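Local coordinates for protein hydrolase, haloacid dehalogenase-like family (Porphyromonas gingivalis, PDB 2I6X) that is a predicted hydrolase of the haloacid dehalogenase-like superfamily whose substrate and exact reaction are not established, at residues A[9-14]-A[172-177]; A[17-22]-A[84-89]; A[26-31]-A[77-82]; A[97-102]-A[134-139]; A[110-115]-A[141-146]. All blocks are in the same frame, centred on the assembly; numbering follows the deposited sequence.

Overall arrangement
Contacts 1 and 5 join neighbouring strands of one parallel sheet, and a probable hydrogen bond from Leu110 N to Phe10 O (2.8 Å) ties them together. Their centres lie about 13 Å apart, and both flank the pocket expected, from the family, to be the active site at the carboxyl ends of the strands. Contact 4 packs against Phe10 of contact 1, whose CZ is 3.7 Å from CG1 of Ile98. From contact 1 the chain runs directly into contact 2, with Leu12 O 3.0 Å from Ile17 N. Contact 3 continues outward from contact 2 into the helical insertion, leaving its centre about 25 Å from that of contact 1 and about 31 Å from that of contact 4.

Contact 1. Residues A[9-14]-A[172-177]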
# COMPACT_ATOMS: atom_id res chain seq x y z
N VAL A 9 -1.19 0.47 -12.35
CA VAL A 9 -1.63 0.38 -10.96
C VAL A 9 -0.41 0.08 -10.12
O VAL A 9 0.36 -0.82 -10.45
CB VAL A 9 -2.66 -0.78 -10.76
CG1 VAL A 9 -3.05 -0.92 -9.26
CG2 VAL A 9 -3.90 -0.57 -11.61
N PHE A 10 -0.21 0.84 -9.04
CA PHE A 10 0.94 0.69 -8.18
C PHE A 10 0.50 0.26 -6.80
O PHE A 10 -0.54 0.72 -6.32
CB PHE A 10 1.65 2.04 -8.02
CG PHE A 10 2.22 2.58 -9.29
CD1 PHE A 10 3.57 2.39 -9.60
CD2 PHE A 10 1.43 3.30 -10.18
CE1 PHE A 10 4.11 2.90 -10.78
CE2 PHE A 10 1.96 3.79 -11.35
CZ PHE A 10 3.31 3.58 -11.65
N ASP A 11 1.28 -0.58 -6.14
CA ASP A 11 1.16 -0.68 -4.66
C ASP A 11 1.92 0.52 -4.05
O ASP A 11 2.69 1.19 -4.72
CB ASP A 11 1.75 -2.01 -4.18
CG ASP A 11 1.40 -2.35 -2.74
OD1 ASP A 11 0.53 -1.70 -2.10
OD2 ASP A 11 2.04 -3.30 -2.25
N LEU A 12 1.69 0.77 -2.77
CA LEU A 12 2.35 1.83 -2.05
C LEU A 12 3.57 1.24 -1.33
O LEU A 12 4.72 1.49 -1.75
CB LEU A 12 1.38 2.48 -1.05
CG LEU A 12 1.89 3.71 -0.27
CD1 LEU A 12 2.36 4.85 -1.19
CD2 LEU A 12 0.80 4.19 0.68
N GLY A 13 3.33 0.47 -0.27
CA GLY A 13 4.38 -0.19 0.47
C GLY A 13 5.14 -1.13 -0.45
O GLY A 13 4.52 -1.89 -1.23
N GLY A 14 6.47 -1.07 -0.38
CA GLY A 14 7.32 -1.97 -1.17
C GLY A 14 7.71 -1.34 -2.49
O GLY A 14 8.89 -1.13 -2.77
N PHE A 172 0.23 -3.92 -13.55
CA PHE A 172 0.07 -3.97 -12.07
C PHE A 172 1.42 -4.18 -11.42
O PHE A 172 2.11 -5.17 -11.72
CB PHE A 172 -0.92 -5.08 -11.67
CG PHE A 172 -1.08 -5.29 -10.15
CD1 PHE A 172 -1.78 -4.36 -9.38
CD2 PHE A 172 -0.55 -6.42 -9.52
CE1 PHE A 172 -1.95 -4.55 -7.96
CE2 PHE A 172 -0.71 -6.63 -8.15
CZ PHE A 172 -1.41 -5.69 -7.35
N ILE A 173 1.85 -3.23 -10.58
CA ILE A 173 3.21 -3.24 -10.01
C ILE A 173 3.10 -3.44 -8.51
O ILE A 173 2.66 -2.54 -7.78
CB ILE A 173 4.02 -1.98 -10.41
CG1 ILE A 173 4.02 -1.79 -11.93
CG2 ILE A 173 5.48 -2.02 -9.83
CD1 ILE A 173 4.47 -0.39 -12.42
N ASP A 174 3.45 -4.65 -8.06
CA ASP A 174 3.28 -5.03 -6.65
C ASP A 174 4.39 -5.99 -6.26
O ASP A 174 4.73 -6.86 -7.04
CB ASP A 174 1.90 -5.66 -6.42
CG ASP A 174 1.46 -5.69 -4.93
OD1 ASP A 174 2.28 -5.98 -4.04
OD2 ASP A 174 0.26 -5.45 -4.64
N ASP A 175 4.95 -5.82 -5.07
CA ASP A 175 6.06 -6.62 -4.57
C ASP A 175 5.56 -7.86 -3.86
O ASP A 175 6.36 -8.71 -3.45
CB ASP A 175 6.93 -5.77 -3.60
CG ASP A 175 6.12 -5.25 -2.36
OD1 ASP A 175 4.97 -4.72 -2.52
OD2 ASP A 175 6.65 -5.37 -1.23
N GLY A 176 4.24 -7.94 -3.69
CA GLY A 176 3.58 -9.08 -3.06
C GLY A 176 3.29 -10.20 -4.03
O GLY A 176 2.38 -10.08 -4.87
N PRO A 177 4.02 -11.31 -3.90
CA PRO A 177 3.80 -12.48 -4.75
C PRO A 177 2.33 -12.91 -4.86
O PRO A 177 1.88 -13.21 -5.97
CB PRO A 177 4.68 -13.55 -4.10
CG PRO A 177 5.87 -12.73 -3.53
CD PRO A 177 5.17 -11.51 -2.97
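Val9 and Phe10 run parallel to Phe172 and Ile173, the middle strand of the sheet and its neighbour, joined by two backbone hydrogen bonds: Ile173 N to Val9 O at 2.8 Å and Asp11 N to Ile173 O at 2.9 Å. This end is tightly packed. On one face of the sheet CG1 of Val9, anti to its backbone N (chi1 176°), meets the edge of the Phe172 ring in its plane, 3.7 Å from CD1. On the other face Phe10 and Ile173 lie side by side, pointing the same way, with CE1 of Phe10 3.7 Å from CD1 of Ile173.

Past the strand ends the contact turns polar, with Asp11 and Asp174 still buried and Gly13 and Asp175 partly exposed. OD2 of Asp11 lies 3.2 Å from OD1 of Asp174 and 3.3 Å from OD1 of Asp175, which is itself 3.1 Å from Gly13 O. All are acceptors, and no hydrogen bond links them. In HAD relatives a magnesium ion is held at such a place, between the strand-end aspartate, a carbonyl two residues on and an acid after the fourth strand; Asp11, Gly13 and Asp175 probably match these. Asp174 OD1 closes an Asx turn with Gly176 N, while its OD2 is bridged to Lys150 and bonded to Asn179. Strand 106-111 flanks strand 7-10, strand 189-191 flanks 170-173, and Phe156 of helix 153-163 meets the Phe172 ring edge-to-face.

Contact 2. Residues A[17-22]-A[84-89]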
# COMPACT_ATOMS: atom_id res chain seq x y z
N ILE A 17 7.19 3.13 -1.33
CA ILE A 17 7.83 3.40 -0.05
C ILE A 17 8.57 2.13 0.33
O ILE A 17 7.93 1.07 0.49
CB ILE A 17 6.81 3.74 1.09
CG1 ILE A 17 5.85 4.85 0.68
CG2 ILE A 17 7.54 4.04 2.44
CD1 ILE A 17 4.79 5.14 1.73
N HIS A 18 9.89 2.21 0.43
CA HIS A 18 10.73 1.11 0.92
C HIS A 18 10.37 0.86 2.37
O HIS A 18 10.25 1.81 3.16
CB HIS A 18 12.23 1.46 0.77
CG HIS A 18 13.18 0.41 1.30
ND1 HIS A 18 14.51 0.67 1.54
CD2 HIS A 18 12.99 -0.89 1.62
CE1 HIS A 18 15.10 -0.42 1.99
NE2 HIS A 18 14.19 -1.38 2.06
N LEU A 19 10.21 -0.41 2.71
CA LEU A 19 9.77 -0.81 4.04
C LEU A 19 10.86 -1.41 4.91
O LEU A 19 11.81 -1.99 4.41
CB LEU A 19 8.62 -1.81 3.91
CG LEU A 19 7.34 -1.36 3.19
CD1 LEU A 19 6.31 -2.51 3.10
CD2 LEU A 19 6.70 -0.15 3.89
N ASN A 20 10.68 -1.30 6.22
CA ASN A 20 11.61 -1.84 7.20
C ASN A 20 10.79 -2.40 8.35
O ASN A 20 10.48 -1.68 9.31
CB ASN A 20 12.56 -0.72 7.70
CG ASN A 20 13.60 -1.20 8.74
OD1 ASN A 20 13.63 -2.36 9.15
ND2 ASN A 20 14.46 -0.27 9.17
N ARG A 21 10.43 -3.68 8.25
CA ARG A 21 9.54 -4.28 9.25
C ARG A 21 10.18 -4.44 10.63
O ARG A 21 9.50 -4.26 11.62
CB ARG A 21 8.84 -5.57 8.74
CG ARG A 21 9.48 -6.92 9.03
CD ARG A 21 8.69 -8.07 8.32
NE ARG A 21 7.61 -8.64 9.16
CZ ARG A 21 7.78 -9.65 10.03
NH1 ARG A 21 6.76 -10.13 10.74
NH2 ARG A 21 9.00 -10.18 10.19
N GLU A 22 11.49 -4.73 10.65
CA GLU A 22 12.28 -4.88 11.87
C GLU A 22 12.14 -3.67 12.80
O GLU A 22 11.96 -3.81 14.02
CB GLU A 22 13.76 -5.08 11.51
CG GLU A 22 14.09 -6.32 10.65
CD GLU A 22 13.65 -6.20 9.19
OE1 GLU A 22 13.17 -7.23 8.64
OE2 GLU A 22 13.77 -5.11 8.60
N LEU A 84 4.63 3.74 11.77
CA LEU A 84 5.45 4.51 10.85
C LEU A 84 6.95 4.12 10.84
O LEU A 84 7.69 4.57 9.98
CB LEU A 84 5.26 6.01 11.06
CG LEU A 84 4.31 6.54 9.99
CD1 LEU A 84 2.84 6.13 10.15
CD2 LEU A 84 4.45 8.00 10.12
N GLY A 85 7.37 3.26 11.78
CA GLY A 85 8.70 2.67 11.76
C GLY A 85 8.94 1.82 10.52
O GLY A 85 10.08 1.62 10.12
N PHE A 86 7.86 1.29 9.95
CA PHE A 86 7.86 0.57 8.68
C PHE A 86 8.41 1.39 7.51
O PHE A 86 9.01 0.82 6.59
CB PHE A 86 6.43 0.13 8.30
CG PHE A 86 6.15 -1.33 8.54
CD1 PHE A 86 6.61 -2.29 7.66
CD2 PHE A 86 5.38 -1.73 9.64
CE1 PHE A 86 6.30 -3.66 7.86
CE2 PHE A 86 5.08 -3.10 9.87
CZ PHE A 86 5.54 -4.06 8.97
N LEU A 87 8.20 2.72 7.53
CA LEU A 87 8.43 3.53 6.33
C LEU A 87 9.87 4.05 6.27
O LEU A 87 10.18 5.11 6.82
CB LEU A 87 7.40 4.66 6.18
CG LEU A 87 5.89 4.49 6.43
CD1 LEU A 87 5.15 5.64 5.74
CD2 LEU A 87 5.27 3.14 6.01
N GLU A 88 10.73 3.30 5.59
CA GLU A 88 12.17 3.56 5.60
C GLU A 88 12.57 4.60 4.56
O GLU A 88 13.47 5.39 4.81
CB GLU A 88 12.94 2.24 5.43
CG GLU A 88 14.44 2.28 5.83
CD GLU A 88 15.34 2.43 4.63
OE1 GLU A 88 16.53 2.84 4.78
OE2 GLU A 88 14.86 2.15 3.50
N GLU A 89 11.92 4.59 3.40
CA GLU A 89 12.08 5.66 2.42
C GLU A 89 10.86 5.90 1.54
O GLU A 89 10.40 4.99 0.84
CB GLU A 89 13.30 5.46 1.51
CG GLU A 89 13.32 6.55 0.41
CD GLU A 89 14.55 6.57 -0.49
OE1 GLU A 89 14.98 5.49 -0.97
OE2 GLU A 89 15.06 7.68 -0.75
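Strand 17-19 and strand 87-89 pair here through His18 with Glu89 and Leu19 with Leu87, a small antiparallel sheet beside the main one, near the surface. His18 and Glu89 form a hydrogen-bonded pair, and His18 O takes two donors, Glu88 N at 2.9 Å and Glu89 N at 3.3 Å. That double grip marks a classic beta bulge, with both glutamates opposite one histidine. Two residues on, Asn20 N bonds to Phe86 O at 2.7 Å.

The Phe86 ring reaches across to the start of helix 21-30: CA of Arg21 sits off-centre over it, 4.1 Å from the centroid, and CB of Arg21 comes within 3.3 Å of CE1. Leu19 and Leu87 lie side by side, CD2 to CD2 at 4.2 Å, and Leu87 also touches Leu120 of helix 115-121. Asn20 sits at the N-cap of helix 21-30, its OD1 making a weak hydrogen bond to Glu23 N. The two-stranded pair after the first core strand, with a helical insertion between its strands, is consistent with the flap of a HAD enzyme carrying a C1-type cap.

Contact 3. Residues A[26-31]-A[77-82]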
# COMPACT_ATOMS: atom_id res chain seq x y z
N ARG A 26 10.63 -3.29 16.43
CA ARG A 26 11.37 -2.67 17.55
C ARG A 26 10.49 -1.67 18.32
O ARG A 26 10.43 -1.73 19.55
CB ARG A 26 12.64 -1.98 17.02
CG ARG A 26 13.64 -1.53 18.07
CD ARG A 26 14.54 -0.39 17.54
NE ARG A 26 13.83 0.89 17.41
CZ ARG A 26 14.40 2.04 17.00
NH1 ARG A 26 13.67 3.14 16.91
NH2 ARG A 26 15.69 2.08 16.68
N ARG A 27 9.80 -0.79 17.60
CA ARG A 27 8.95 0.23 18.21
C ARG A 27 7.73 -0.39 18.93
O ARG A 27 7.40 -0.01 20.08
CB ARG A 27 8.52 1.27 17.17
CG ARG A 27 9.67 2.08 16.57
CD ARG A 27 9.15 3.16 15.62
NE ARG A 27 10.24 3.81 14.91
CZ ARG A 27 10.15 4.94 14.20
NH1 ARG A 27 8.98 5.60 14.07
NH2 ARG A 27 11.23 5.44 13.61
N PHE A 28 7.11 -1.39 18.30
CA PHE A 28 6.01 -2.13 18.94
C PHE A 28 6.40 -2.82 20.24
O PHE A 28 5.64 -2.78 21.21
CB PHE A 28 5.34 -3.10 17.97
CG PHE A 28 4.27 -2.47 17.15
CD1 PHE A 28 3.15 -1.92 17.75
CD2 PHE A 28 4.39 -2.41 15.75
CE1 PHE A 28 2.14 -1.31 16.98
CE2 PHE A 28 3.40 -1.81 14.95
CZ PHE A 28 2.27 -1.27 15.56
N LYS A 29 7.57 -3.44 20.26
CA LYS A 29 8.10 -4.03 21.48
C LYS A 29 8.25 -2.98 22.57
O LYS A 29 7.86 -3.20 23.72
CB LYS A 29 9.44 -4.72 21.20
CG LYS A 29 9.29 -6.05 20.51
CD LYS A 29 10.62 -6.70 20.22
CE LYS A 29 10.36 -8.02 19.51
NZ LYS A 29 11.56 -8.50 18.78
N ALA A 30 8.83 -1.82 22.22
CA ALA A 30 9.05 -0.76 23.19
C ALA A 30 7.76 -0.20 23.83
O ALA A 30 7.80 0.32 24.94
CB ALA A 30 9.93 0.36 22.61
N ILE A 31 6.61 -0.32 23.15
CA ILE A 31 5.34 0.03 23.78
C ILE A 31 4.52 -1.16 24.29
O ILE A 31 3.30 -1.05 24.46
CB ILE A 31 4.44 0.92 22.89
CG1 ILE A 31 4.18 0.25 21.54
CG2 ILE A 31 5.05 2.32 22.80
CD1 ILE A 31 3.16 0.98 20.61
N GLN A 77 -1.14 8.14 19.04
CA GLN A 77 0.19 8.63 18.73
C GLN A 77 1.23 7.53 18.88
O GLN A 77 2.12 7.40 18.05
CB GLN A 77 0.50 9.86 19.61
CG GLN A 77 1.79 10.56 19.30
CD GLN A 77 2.96 9.95 20.06
OE1 GLN A 77 2.83 9.60 21.24
NE2 GLN A 77 4.11 9.81 19.38
N GLN A 78 1.08 6.71 19.91
CA GLN A 78 1.99 5.58 20.15
C GLN A 78 1.99 4.54 19.06
O GLN A 78 3.04 4.02 18.70
CB GLN A 78 1.68 4.90 21.47
CG GLN A 78 2.18 5.64 22.68
CD GLN A 78 1.71 4.98 23.98
OE1 GLN A 78 0.53 4.66 24.14
NE2 GLN A 78 2.64 4.78 24.90
N VAL A 79 0.80 4.22 18.55
CA VAL A 79 0.67 3.15 17.56
C VAL A 79 1.07 3.71 16.22
O VAL A 79 1.79 3.05 15.46
CB VAL A 79 -0.78 2.56 17.49
CG1 VAL A 79 -0.91 1.53 16.36
CG2 VAL A 79 -1.16 1.94 18.82
N TYR A 80 0.56 4.89 15.93
CA TYR A 80 0.95 5.65 14.74
C TYR A 80 2.50 5.69 14.59
O TYR A 80 3.04 5.33 13.55
CB TYR A 80 0.42 7.08 14.85
CG TYR A 80 0.89 7.96 13.74
CD1 TYR A 80 0.12 8.12 12.59
CD2 TYR A 80 2.12 8.63 13.82
CE1 TYR A 80 0.55 8.94 11.55
CE2 TYR A 80 2.57 9.44 12.77
CZ TYR A 80 1.76 9.58 11.63
OH TYR A 80 2.16 10.38 10.58
N ASP A 81 3.18 6.12 15.65
CA ASP A 81 4.63 6.16 15.70
C ASP A 81 5.33 4.81 15.46
O ASP A 81 6.36 4.74 14.78
CB ASP A 81 5.06 6.74 17.05
CG ASP A 81 6.55 6.72 17.24
OD1 ASP A 81 7.24 7.61 16.70
OD2 ASP A 81 7.05 5.81 17.94
N ALA A 82 4.78 3.73 16.03
CA ALA A 82 5.32 2.39 15.79
C ALA A 82 5.06 1.89 14.37
O ALA A 82 5.96 1.32 13.74
CB ALA A 82 4.76 1.40 16.82
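Arg27, Phe28 and Ile31 of helix 21-30 pack on Gln78, Val79, Asp81 and Ala82 of helix 76-83, a nearly antiparallel helix pair (154° between short axes 9.1 Å apart) in the helical insertion that probably forms the C1-type cap of this HAD protein.

Apolar packing centres on Ala82. Its CB stands over the middle of the Phe28 ring, 3.6 Å from the centroid and only 5° off the normal, a CH-pi contact, while CG1 of Val79 comes to the edge of the same ring. Ile31 is the first residue beyond the helix, and its CD1 reaches Gln78 O at 3.6 Å and Ala82 CB at 4.1 Å. CB of Arg27 also packs on Ala82, 3.7 Å from its CA. Around these side chains, Val33 and Ile36 touch Phe28, and Phe62 of helix 59-70 touches Val79.

The polar contacts lie beside the apolar patch, where Arg27 extends from CG to NE. Glu23 takes its NE in a salt bridge one turn back. The carboxylate of Asp81 gives a long ion pair in which no N-H points at the oxygen. What NH1 of Arg27 does grip is a backbone oxygen close to the end of helix 76-83: Asp81 O, 2.8 Å away, lies 8° out of the guanidinium plane.

Contact 4. Residues A[97-102]-A[134-139]; sequences YIDSLR and DSFFDK
Helix 92-101 and the 3-10 turn 134-136 approach most closely at Asp99 and Phe136, whose CA atoms are 6.1 Å apart, with no backbone bond between the two segments. Side chains do the joining. CG2 of Ile98 meets CB of Phe136 at 4.1 Å and CE1 of Phe137 at 4.2 Å, the Ile98 and Phe136 side chains crossing at about a right angle. CB of Asp99 comes to the edge of the Phe136 ring, near its plane, 4.0 Å from CE1; the Asp99 carboxylate itself is taken by Arg131, which also makes a cation-pi contact with the ring of Phe136.

In the Rossmann-like HAD core this helix packs against the sheet, Ile98 touching Phe10 and Leu107, and segment 134-139 is the connection that leads into edge strand 139-142.

Arg102 closes the polar side. Its chain is bent at chi2 (90°) and chi3 (103°), and one face of the guanidinium lies over the peptide joining Phe137 to Asp138, tilted against it, with Phe137 C 3.1 Å above the plane, toward the rim of the group. NH2 donates to Ser135 O at 3.2 Å; the oxygen is in the guanidinium plane, but the donor stands above the carbonyl plane. NH1 forms a salt bridge to OD1 of Asp138 at 2.7 Å; the hydrogen bond within it is weak, the N-H pointing well off OD1. The two planes stand 83° apart. The other oxygen of Asp138, OD2, accepts from Leu107 N of strand 106-111.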
# COMPACT_ATOMS: atom_id res chain seq x y z
N TYR A 97 8.58 10.29 -11.20
CA TYR A 97 8.42 9.49 -12.40
C TYR A 97 6.95 9.22 -12.69
O TYR A 97 6.50 9.31 -13.82
CB TYR A 97 9.19 8.17 -12.30
CG TYR A 97 8.90 7.27 -13.48
CD1 TYR A 97 9.28 7.66 -14.78
CD2 TYR A 97 8.25 6.07 -13.31
CE1 TYR A 97 8.99 6.84 -15.88
CE2 TYR A 97 7.95 5.23 -14.41
CZ TYR A 97 8.32 5.63 -15.69
OH TYR A 97 8.05 4.83 -16.76
N ILE A 98 6.21 8.89 -11.65
CA ILE A 98 4.78 8.64 -11.74
C ILE A 98 4.11 9.93 -12.21
O ILE A 98 3.23 9.90 -13.03
CB ILE A 98 4.24 8.14 -10.37
CG1 ILE A 98 4.65 6.70 -10.14
CG2 ILE A 98 2.71 8.22 -10.25
CD1 ILE A 98 4.08 6.16 -8.86
N ASP A 99 4.56 11.05 -11.68
CA ASP A 99 3.98 12.32 -12.07
C ASP A 99 4.15 12.61 -13.56
O ASP A 99 3.27 13.24 -14.17
CB ASP A 99 4.59 13.45 -11.25
CG ASP A 99 3.80 14.74 -11.39
OD1 ASP A 99 4.40 15.77 -11.78
OD2 ASP A 99 2.56 14.70 -11.14
N SER A 100 5.26 12.14 -14.14
CA SER A 100 5.51 12.27 -15.57
C SER A 100 4.61 11.37 -16.41
O SER A 100 4.42 11.61 -17.59
CB SER A 100 6.98 11.99 -15.91
OG SER A 100 7.30 10.63 -15.80
N LEU A 101 4.05 10.33 -15.79
CA LEU A 101 3.25 9.37 -16.50
C LEU A 101 1.81 9.84 -16.70
O LEU A 101 1.11 9.29 -17.52
CB LEU A 101 3.25 8.03 -15.78
CG LEU A 101 4.55 7.24 -15.79
CD1 LEU A 101 4.34 5.94 -15.05
CD2 LEU A 101 4.99 6.97 -17.20
N ARG A 102 1.39 10.85 -15.95
CA ARG A 102 -0.05 11.16 -15.87
C ARG A 102 -0.72 11.61 -17.16
O ARG A 102 -1.88 11.26 -17.41
CB ARG A 102 -0.39 12.15 -14.75
CG ARG A 102 -1.92 12.23 -14.48
CD ARG A 102 -2.42 11.24 -13.42
NE ARG A 102 -2.64 11.95 -12.16
CZ ARG A 102 -3.83 12.13 -11.59
NH1 ARG A 102 -4.92 11.61 -12.14
NH2 ARG A 102 -3.93 12.81 -10.45
N ASP A 134 -3.01 11.26 -2.97
CA ASP A 134 -4.16 11.23 -3.85
C ASP A 134 -3.88 12.03 -5.14
O ASP A 134 -4.41 11.72 -6.21
CB ASP A 134 -5.38 11.77 -3.10
CG ASP A 134 -6.64 11.00 -3.41
OD1 ASP A 134 -7.16 10.26 -2.53
OD2 ASP A 134 -7.12 11.12 -4.56
N SER A 135 -3.02 13.03 -5.05
CA SER A 135 -2.72 13.87 -6.20
C SER A 135 -1.90 13.22 -7.35
O SER A 135 -1.74 13.82 -8.39
CB SER A 135 -2.02 15.16 -5.76
OG SER A 135 -0.63 14.94 -5.57
N PHE A 136 -1.37 12.02 -7.16
CA PHE A 136 -0.60 11.35 -8.23
C PHE A 136 -1.46 10.36 -9.02
O PHE A 136 -1.06 9.89 -10.08
CB PHE A 136 0.62 10.61 -7.69
CG PHE A 136 1.67 11.52 -7.11
CD1 PHE A 136 2.70 12.02 -7.90
CD2 PHE A 136 1.64 11.87 -5.76
CE1 PHE A 136 3.68 12.88 -7.35
CE2 PHE A 136 2.60 12.71 -5.22
CZ PHE A 136 3.63 13.21 -6.01
N PHE A 137 -2.64 10.04 -8.52
CA PHE A 137 -3.43 8.99 -9.14
C PHE A 137 -4.77 9.50 -9.59
O PHE A 137 -5.28 10.50 -9.06
CB PHE A 137 -3.56 7.80 -8.18
CG PHE A 137 -2.24 7.34 -7.65
CD1 PHE A 137 -1.41 6.53 -8.41
CD2 PHE A 137 -1.77 7.78 -6.42
CE1 PHE A 137 -0.16 6.13 -7.95
CE2 PHE A 137 -0.53 7.37 -5.95
CZ PHE A 137 0.27 6.55 -6.72
N ASP A 138 -5.33 8.85 -10.60
CA ASP A 138 -6.70 9.14 -10.96
C ASP A 138 -7.59 8.71 -9.82
O ASP A 138 -8.53 9.42 -9.45
CB ASP A 138 -7.05 8.51 -12.31
CG ASP A 138 -6.30 9.17 -13.45
OD1 ASP A 138 -6.60 10.34 -13.78
OD2 ASP A 138 -5.37 8.55 -14.00
N LYS A 139 -7.24 7.58 -9.20
CA LYS A 139 -7.88 7.13 -7.97
C LYS A 139 -7.02 6.21 -7.10
O LYS A 139 -6.23 5.41 -7.60
CB LYS A 139 -9.24 6.47 -8.26
CG LYS A 139 -10.09 6.28 -7.01
CD LYS A 139 -11.57 6.44 -7.33
CE LYS A 139 -12.43 6.24 -6.11
NZ LYS A 139 -13.90 6.16 -6.48

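Contact 5. Residues A[110-115]-A[141-146]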
# COMPACT_ATOMS: atom_id res chain seq x y z
N LEU A 110 -3.30 0.63 -5.75
CA LEU A 110 -4.05 -0.42 -5.08
C LEU A 110 -3.18 -0.93 -3.93
O LEU A 110 -2.18 -1.60 -4.13
CB LEU A 110 -4.50 -1.56 -6.01
CG LEU A 110 -5.19 -2.75 -5.33
CD1 LEU A 110 -6.49 -2.27 -4.72
CD2 LEU A 110 -5.43 -3.98 -6.26
N SER A 111 -3.63 -0.63 -2.71
CA SER A 111 -2.78 -0.78 -1.56
C SER A 111 -3.49 -1.39 -0.36
O SER A 111 -4.59 -0.97 -0.01
CB SER A 111 -2.20 0.60 -1.21
OG SER A 111 -1.58 0.56 0.04
N ASN A 112 -2.87 -2.40 0.25
CA ASN A 112 -3.23 -2.81 1.61
C ASN A 112 -2.56 -1.87 2.59
O ASN A 112 -1.33 -1.82 2.67
CB ASN A 112 -2.84 -4.24 1.96
CG ASN A 112 -3.75 -5.26 1.35
OD1 ASN A 112 -4.77 -4.94 0.74
ND2 ASN A 112 -3.37 -6.51 1.50
N THR A 113 -3.37 -1.13 3.34
CA THR A 113 -2.83 -0.10 4.18
C THR A 113 -3.78 0.19 5.34
O THR A 113 -4.89 -0.33 5.39
CB THR A 113 -2.49 1.18 3.32
OG1 THR A 113 -1.58 2.02 4.03
CG2 THR A 113 -3.75 1.97 2.95
N ASN A 114 -3.33 1.02 6.27
CA ASN A 114 -4.10 1.24 7.46
C ASN A 114 -4.37 2.75 7.54
O ASN A 114 -3.75 3.50 6.80
CB ASN A 114 -3.30 0.72 8.64
CG ASN A 114 -1.95 1.36 8.73
OD1 ASN A 114 -1.83 2.54 9.14
ND2 ASN A 114 -0.93 0.62 8.36
N PRO A 115 -5.33 3.18 8.38
CA PRO A 115 -5.64 4.62 8.57
C PRO A 115 -4.47 5.54 8.95
O PRO A 115 -4.51 6.72 8.61
CB PRO A 115 -6.66 4.61 9.71
CG PRO A 115 -7.23 3.30 9.68
CD PRO A 115 -6.22 2.33 9.18
N TYR A 141 -7.17 3.24 -4.35
CA TYR A 141 -7.90 2.11 -3.83
C TYR A 141 -7.17 1.56 -2.60
O TYR A 141 -6.12 0.88 -2.71
CB TYR A 141 -8.13 1.05 -4.94
CG TYR A 141 -8.97 1.60 -6.10
CD1 TYR A 141 -10.37 1.73 -6.00
CD2 TYR A 141 -8.36 2.01 -7.30
CE1 TYR A 141 -11.13 2.25 -7.05
CE2 TYR A 141 -9.11 2.52 -8.37
CZ TYR A 141 -10.48 2.65 -8.25
OH TYR A 141 -11.20 3.17 -9.32
N ALA A 142 -7.74 1.86 -1.44
CA ALA A 142 -7.11 1.52 -0.15
C ALA A 142 -7.94 0.50 0.60
O ALA A 142 -9.10 0.77 0.90
CB ALA A 142 -6.94 2.77 0.70
N SER A 143 -7.33 -0.64 0.92
CA SER A 143 -8.01 -1.73 1.61
C SER A 143 -8.94 -1.29 2.75
O SER A 143 -10.12 -1.67 2.77
CB SER A 143 -6.98 -2.74 2.11
OG SER A 143 -6.18 -2.18 3.13
N CYS A 144 -8.44 -0.48 3.67
CA CYS A 144 -9.24 -0.05 4.83
C CYS A 144 -10.39 0.88 4.47
O CYS A 144 -11.34 1.00 5.24
CB CYS A 144 -8.36 0.57 5.94
SG CYS A 144 -7.32 1.98 5.42
N GLN A 145 -10.32 1.54 3.32
CA GLN A 145 -11.46 2.35 2.89
C GLN A 145 -12.54 1.49 2.22
O GLN A 145 -13.68 1.89 2.11
CB GLN A 145 -11.01 3.49 1.96
CG GLN A 145 -10.02 4.43 2.62
CD GLN A 145 -9.63 5.64 1.76
OE1 GLN A 145 -9.21 5.51 0.60
NE2 GLN A 145 -9.74 6.82 2.36
N MSE A 146 -12.17 0.29 1.78
CA MSE A 146 -13.04 -0.48 0.91
C MSE A 146 -13.70 -1.65 1.64
O MSE A 146 -14.67 -2.21 1.16
CB MSE A 146 -12.24 -0.96 -0.30
CG MSE A 146 -11.72 0.16 -1.17
SE MSE A 146 -10.40 -0.46 -2.47
CE MSE A 146 -11.64 -1.07 -3.87
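Leu110 and Ser111 pair in parallel with Tyr141 and Ala142, Ser111 N giving to Tyr141 O at 2.9 Å and Ser143 N to Ser111 O at 2.9 Å. CD1 of Leu110 packs against CB of Tyr141 at 3.7 Å. Beyond the strands Ser143 carries the pairing on: its OG, between backbone N and carbonyl carbon (chi1 67°), accepts from Thr113 N at 3.0 Å. Next to it SG of Cys144 lies 3.4 Å from Thr113 O and 3.9 Å from CD of Pro115, and CG2 of Thr113 touches CB of Ala142 at 4.0 Å.

The two strands are the ends of a beta-alpha-beta crossover through helix 115-121, and strand 139-142 is the outermost of the parallel sheet on this side. Ser111, at the end of its strand, probably corresponds to the motif II position of the HAD family.

Farther out, Ser143 OG donates to Glu53 O, linking this edge to helix 48-54. Lys150 NZ bonds to Leu110 O, and Asn112 is held through its ND2 by Lys150 O. Asn114 N-caps helix 115-121 through OD1 to Val117 N, and Leu118 of that helix touches Thr113, Ala142 and Cys144. On the sheet's other face Tyr141 OH is bonded to Asp162 of helix 153-163.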